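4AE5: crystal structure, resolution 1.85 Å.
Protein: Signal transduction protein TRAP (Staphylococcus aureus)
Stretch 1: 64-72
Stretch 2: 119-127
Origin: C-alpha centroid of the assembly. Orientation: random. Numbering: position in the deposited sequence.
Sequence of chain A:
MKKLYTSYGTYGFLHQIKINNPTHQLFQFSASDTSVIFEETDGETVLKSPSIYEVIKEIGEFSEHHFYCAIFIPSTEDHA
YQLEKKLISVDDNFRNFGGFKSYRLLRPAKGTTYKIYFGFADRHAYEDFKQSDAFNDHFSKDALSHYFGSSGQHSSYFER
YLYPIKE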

ATOM      1  N   GLU A  64       3.535  -1.256 -13.023  1.00 22.88           N
ATOM      2  CA  GLU A  64       4.210  -2.516 -12.796  1.00 23.90           C
ATOM      3  C   GLU A  64       5.744  -2.494 -12.684  1.00 25.32           C
ATOM      4  O   GLU A  64       6.338  -3.494 -12.268  1.00 24.12           O
ATOM      5  CB  GLU A  64       3.737  -3.585 -13.799  1.00 29.81           C
ATOM      6  CG  GLU A  64       2.376  -4.132 -13.374  1.00 31.28           C
ATOM      7  CD  GLU A  64       1.982  -5.463 -13.992  1.00 38.37           C
ATOM      8  OE1 GLU A  64       1.978  -5.536 -15.259  1.00 44.83           O
ATOM      9  OE2 GLU A  64       1.584  -6.384 -13.219  1.00 30.78           O
ATOM     10  N   HIS A  65       6.403  -1.383 -13.032  1.00 26.02           N
ATOM     11  CA  HIS A  65       7.877  -1.307 -12.967  1.00 28.49           C
ATOM     12  C   HIS A  65       8.394  -0.594 -11.734  1.00 24.92           C
ATOM     13  O   HIS A  65       9.588  -0.389 -11.603  1.00 21.52           O
ATOM     14  CB  HIS A  65       8.456  -0.584 -14.208  1.00 35.06           C
ATOM     15  CG  HIS A  65       7.942  -1.127 -15.527  1.00 41.57           C
ATOM     16  ND1 HIS A  65       7.947  -2.444 -15.823  1.00 46.35           N
ATOM     17  CD2 HIS A  65       7.379  -0.478 -16.629  1.00 48.88           C
ATOM     18  CE1 HIS A  65       7.416  -2.634 -17.049  1.00 49.66           C
ATOM     19  NE2 HIS A  65       7.078  -1.431 -17.550  1.00 50.64           N
ATOM     20  N   HIS A  66       7.484  -0.135 -10.876  1.00 20.79           N
ATOM     21  CA  HIS A  66       7.887   0.522  -9.606  1.00 19.14           C
ATOM     22  C   HIS A  66       8.121  -0.436  -8.428  1.00 17.53           C
ATOM     23  O   HIS A  66       7.548  -1.572  -8.378  1.00 17.13           O
ATOM     24  CB  HIS A  66       6.869   1.594  -9.187  1.00 18.71           C
ATOM     25  CG  HIS A  66       6.729   2.797 -10.157  1.00 19.06           C
ATOM     26  ND1 HIS A  66       7.542   3.002 -11.236  1.00 21.78           N
ATOM     27  CD2 HIS A  66       5.790   3.807 -10.182  1.00 19.70           C
ATOM     28  CE1 HIS A  66       7.177   4.163 -11.865  1.00 21.10           C
ATOM     29  NE2 HIS A  66       6.094   4.641 -11.213  1.00 22.45           N
ATOM     30  N   PHE A  67       8.884   0.007  -7.434  1.00 16.32           N
ATOM     31  CA  PHE A  67       9.025  -0.733  -6.151  1.00 15.28           C
ATOM     32  C   PHE A  67       7.944  -0.170  -5.231  1.00 14.83           C
ATOM     33  O   PHE A  67       7.682   1.027  -5.232  1.00 15.51           O
ATOM     34  CB  PHE A  67      10.370  -0.405  -5.528  1.00 15.74           C
ATOM     35  CG  PHE A  67      10.529  -0.864  -4.104  1.00 16.25           C
ATOM     36  CD1 PHE A  67      11.043  -2.151  -3.861  1.00 17.25           C
ATOM     37  CD2 PHE A  67      10.206  -0.025  -3.007  1.00 15.56           C
ATOM     38  CE1 PHE A  67      11.205  -2.595  -2.554  1.00 16.87           C
ATOM     39  CE2 PHE A  67      10.339  -0.487  -1.695  1.00 15.23           C
ATOM     40  CZ  PHE A  67      10.842  -1.772  -1.476  1.00 16.50           C
ATOM     41  N   TYR A  68       7.295  -1.025  -4.473  1.00 15.12           N
ATOM     42  CA  TYR A  68       6.333  -0.557  -3.460  1.00 14.12           C
ATOM     43  C   TYR A  68       6.703  -1.088  -2.083  1.00 15.52           C
ATOM     44  O   TYR A  68       7.165  -2.248  -1.971  1.00 16.45           O
ATOM     45  CB  TYR A  68       4.919  -1.025  -3.812  1.00 14.69           C
ATOM     46  CG  TYR A  68       4.416  -0.358  -5.053  1.00 14.47           C
ATOM     47  CD1 TYR A  68       4.667  -0.895  -6.332  1.00 15.33           C
ATOM     48  CD2 TYR A  68       3.714   0.825  -4.964  1.00 14.35           C
ATOM     49  CE1 TYR A  68       4.272  -0.232  -7.497  1.00 15.93           C
ATOM     50  CE2 TYR A  68       3.279   1.493  -6.093  1.00 15.69           C
ATOM     51  CZ  TYR A  68       3.535   0.921  -7.388  1.00 17.63           C
ATOM     52  OH  TYR A  68       3.138   1.641  -8.506  1.00 17.32           O
ATOM     53  N   CYS A  69       6.504  -0.276  -1.061  1.00 13.56           N
ATOM     54  CA  CYS A  69       6.402  -0.774   0.293  1.00 13.72           C
ATOM     55  C   CYS A  69       4.961  -0.650   0.829  1.00 13.06           C
ATOM     56  O   CYS A  69       4.407   0.451   0.786  1.00 14.15           O
ATOM     57  CB  CYS A  69       7.350  -0.010   1.235  1.00 14.01           C
ATOM     58  SG  CYS A  69       7.411  -0.739   2.920  1.00 17.04           S
ATOM     59  N   ALA A  70       4.404  -1.764   1.278  1.00 13.24           N
ATOM     60  CA  ALA A  70       3.145  -1.842   1.981  1.00 13.87           C
ATOM     61  C   ALA A  70       3.426  -1.821   3.489  1.00 13.84           C
ATOM     62  O   ALA A  70       4.137  -2.702   4.030  1.00 13.86           O
ATOM     63  CB  ALA A  70       2.374  -3.101   1.615  1.00 15.27           C
ATOM     64  N   ILE A  71       2.898  -0.810   4.154  1.00 12.12           N
ATOM     65  CA  ILE A  71       3.076  -0.711   5.629  1.00 13.84           C
ATOM     66  C   ILE A  71       1.779  -1.085   6.279  1.00 17.32           C
ATOM     67  O   ILE A  71       0.762  -0.494   5.977  1.00 17.02           O
ATOM     68  CB  ILE A  71       3.463   0.714   6.098  1.00 14.61           C
ATOM     69  CG1 ILE A  71       4.672   1.164   5.288  1.00 13.99           C
ATOM     70  CG2 ILE A  71       3.707   0.747   7.640  1.00 14.72           C
ATOM     71  CD1 ILE A  71       5.000   2.655   5.457  1.00 16.90           C
ATOM     72  N   PHE A  72       1.818  -2.051   7.183  1.00 16.84           N
ATOM     73  CA  PHE A  72       0.602  -2.432   7.904  1.00 18.17           C
ATOM     74  C   PHE A  72       0.667  -1.806   9.258  1.00 18.18           C
ATOM     75  O   PHE A  72       1.701  -1.951   9.945  1.00 19.48           O
ATOM     76  CB  PHE A  72       0.517  -3.973   8.036  1.00 18.89           C
ATOM     77  CG  PHE A  72       0.238  -4.641   6.727  1.00 18.83           C
ATOM     78  CD1 PHE A  72       1.264  -4.786   5.811  1.00 17.77           C
ATOM     79  CD2 PHE A  72      -1.027  -5.121   6.410  1.00 21.48           C
ATOM     80  CE1 PHE A  72       1.062  -5.424   4.590  1.00 17.65           C
ATOM     81  CE2 PHE A  72      -1.246  -5.770   5.160  1.00 19.75           C
ATOM     82  CZ  PHE A  72      -0.204  -5.883   4.259  1.00 18.72           C
TER
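Stretch 2 (119-127) GFADRHAYE

Two backbone hydrogen bonds join Phe67 and Phe120, where stretch 2, as the last two residues of a strand, runs antiparallel to strand 67-72: Phe120 N donates to Phe67 O at 2.8 Å, nearly straight, and Phe67 N donates to Phe120 O at 2.9 Å. A water donates to both His65 O (3.3 Å) and Ala121 O (2.7 Å), linking the two stretches just beyond this pair. Past Phe120 the chain leaves the sheet and turns into a helix that packs over the same strand. Asp122 caps this helix, its OD1 accepting from Ala125 N at 2.9 Å; a short carboxylate can reach forward to an amide of the first turn, which has no backbone acceptor within the helix.

Tyr68 faces Gly119 in the adjoining non-hydrogen-bonded pair, with Tyr68 CD2 3.5 Å from Gly119 CA. Glycine suits this site because an ideal CB would lie 2.7 Å from Tyr68 CE2, a clash. Helix 123-127 crosses the strand at 42°, their axes 8.4 Å apart at closest approach. Phe67 fills the gap: Arg123 CA stands 3.7 Å from its ring centroid, over the face, while Phe67 CE2 meets Tyr126 CB at 3.6 Å. Tyr126 in turn lays its ring against Cys69, whose CA-to-CB bond points toward the helix and sets CB over one face, 3.6 Å from the Tyr126 ring centroid. Farther along, Ile71 CD1 approaches Tyr126 OH at 3.7 Å.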

ATOM      1  N   GLY A 119       5.044   4.013  -3.307  1.00 13.47           N
ATOM      2  CA  GLY A 119       5.681   3.637  -4.576  1.00 13.34           C
ATOM      3  C   GLY A 119       6.907   4.479  -4.864  1.00 13.64           C
ATOM      4  O   GLY A 119       6.873   5.734  -4.880  1.00 14.21           O
ATOM      5  N   PHE A 120       8.011   3.807  -5.148  1.00 14.19           N
ATOM      6  CA  PHE A 120       9.248   4.575  -5.482  1.00 15.18           C
ATOM      7  C   PHE A 120       9.934   3.962  -6.703  1.00 17.22           C
ATOM      8  O   PHE A 120       9.606   2.827  -7.098  1.00 17.21           O
ATOM      9  CB  PHE A 120      10.205   4.556  -4.272  1.00 15.36           C
ATOM     10  CG  PHE A 120       9.998   5.649  -3.276  1.00 14.23           C
ATOM     11  CD1 PHE A 120       8.919   5.581  -2.369  1.00 14.09           C
ATOM     12  CD2 PHE A 120      10.841   6.733  -3.217  1.00 13.96           C
ATOM     13  CE1 PHE A 120       8.736   6.549  -1.439  1.00 12.56           C
ATOM     14  CE2 PHE A 120      10.646   7.732  -2.285  1.00 13.27           C
ATOM     15  CZ  PHE A 120       9.583   7.667  -1.416  1.00 13.25           C
ATOM     16  N   ALA A 121      10.912   4.713  -7.285  1.00 18.50           N
ATOM     17  CA  ALA A 121      11.749   4.214  -8.427  1.00 21.02           C
ATOM     18  C   ALA A 121      12.321   2.824  -8.143  1.00 19.49           C
ATOM     19  O   ALA A 121      12.281   1.939  -8.997  1.00 21.50           O
ATOM     20  CB  ALA A 121      12.924   5.208  -8.736  1.00 21.18           C
ATOM     21  N   ASP A 122      12.898   2.649  -6.959  1.00 19.02           N
ATOM     22  CA  ASP A 122      13.491   1.364  -6.563  1.00 19.96           C
ATOM     23  C   ASP A 122      13.567   1.208  -5.062  1.00 18.97           C
ATOM     24  O   ASP A 122      13.226   2.102  -4.327  1.00 18.11           O
ATOM     25  CB  ASP A 122      14.927   1.173  -7.216  1.00 21.37           C
ATOM     26  CG  ASP A 122      15.929   2.257  -6.817  1.00 24.42           C
ATOM     27  OD1 ASP A 122      15.826   2.869  -5.763  1.00 21.17           O
ATOM     28  OD2 ASP A 122      16.984   2.406  -7.526  1.00 29.69           O
ATOM     29  N   ARG A 123      14.091   0.087  -4.595  1.00 19.19           N
ATOM     30  CA  ARG A 123      14.153  -0.174  -3.195  1.00 20.92           C
ATOM     31  C   ARG A 123      15.015   0.794  -2.486  1.00 20.73           C
ATOM     32  O   ARG A 123      14.652   1.214  -1.376  1.00 18.86           O
ATOM     33  CB  ARG A 123      14.712  -1.573  -2.948  1.00 23.81           C
ATOM     34  CG  ARG A 123      14.821  -1.902  -1.480  1.00 28.65           C
ATOM     35  CD  ARG A 123      15.402  -3.293  -1.399  1.00 35.94           C
ATOM     36  NE  ARG A 123      16.208  -3.394  -0.231  1.00 43.56           N
ATOM     37  CZ  ARG A 123      17.538  -3.437  -0.273  1.00 47.27           C
ATOM     38  NH1 ARG A 123      18.175  -3.402  -1.437  1.00 48.90           N
ATOM     39  NH2 ARG A 123      18.216  -3.532   0.854  1.00 44.24           N
ATOM     40  N   HIS A 124      16.170   1.142  -3.081  1.00 21.98           N
ATOM     41  CA  HIS A 124      17.057   2.046  -2.374  1.00 22.13           C
ATOM     42  C   HIS A 124      16.396   3.397  -2.084  1.00 20.15           C
ATOM     43  O   HIS A 124      16.639   3.992  -1.034  1.00 18.37           O
ATOM     44  CB  HIS A 124      18.379   2.270  -3.096  1.00 26.97           C
ATOM     45  CG  HIS A 124      19.342   1.105  -3.006  1.00 29.44           C
ATOM     46  ND1 HIS A 124      19.205   0.103  -2.111  1.00 34.78           N
ATOM     47  CD2 HIS A 124      20.539   0.865  -3.683  1.00 34.33           C
ATOM     48  CE1 HIS A 124      20.241  -0.766  -2.233  1.00 31.96           C
ATOM     49  NE2 HIS A 124      21.057  -0.292  -3.195  1.00 35.45           N
ATOM     50  N   ALA A 125      15.656   3.922  -3.062  1.00 19.72           N
ATOM     51  CA  ALA A 125      15.029   5.232  -2.929  1.00 18.04           C
ATOM     52  C   ALA A 125      14.052   5.237  -1.752  1.00 16.62           C
ATOM     53  O   ALA A 125      13.946   6.224  -1.031  1.00 16.84           O
ATOM     54  CB  ALA A 125      14.290   5.605  -4.213  1.00 18.46           C
ATOM     55  N   TYR A 126      13.317   4.152  -1.615  1.00 15.35           N
ATOM     56  CA  TYR A 126      12.337   4.035  -0.503  1.00 14.43           C
ATOM     57  C   TYR A 126      13.142   3.962   0.832  1.00 16.10           C
ATOM     58  O   TYR A 126      12.803   4.613   1.795  1.00 16.21           O
ATOM     59  CB  TYR A 126      11.411   2.838  -0.681  1.00 13.74           C
ATOM     60  CG  TYR A 126      10.567   2.651   0.586  1.00 13.88           C
ATOM     61  CD1 TYR A 126       9.569   3.587   0.910  1.00 12.21           C
ATOM     62  CD2 TYR A 126      10.889   1.639   1.510  1.00 13.95           C
ATOM     63  CE1 TYR A 126       8.804   3.426   2.073  1.00 13.82           C
ATOM     64  CE2 TYR A 126      10.175   1.488   2.701  1.00 14.23           C
ATOM     65  CZ  TYR A 126       9.137   2.377   2.969  1.00 14.65           C
ATOM     66  OH  TYR A 126       8.453   2.227   4.131  1.00 14.77           O
ATOM     67  N   GLU A 127      14.193   3.161   0.891  1.00 14.87           N
ATOM     68  CA  GLU A 127      14.956   3.015   2.135  1.00 17.68           C
ATOM     69  C   GLU A 127      15.680   4.287   2.549  1.00 17.78           C
ATOM     70  O   GLU A 127      15.764   4.571   3.719  1.00 19.50           O
ATOM     71  CB  GLU A 127      15.939   1.828   2.028  1.00 20.11           C
ATOM     72  CG  GLU A 127      15.192   0.520   1.927  1.00 20.61           C
ATOM     73  CD  GLU A 127      16.018  -0.713   2.106  1.00 24.89           C
ATOM     74  OE1 GLU A 127      17.198  -0.722   1.734  1.00 25.78           O
ATOM     75  OE2 GLU A 127      15.438  -1.694   2.646  1.00 26.74           O
TER
HETATM   76  O   HOH W   1      11.465   2.322 -11.544  1.00 48.09           O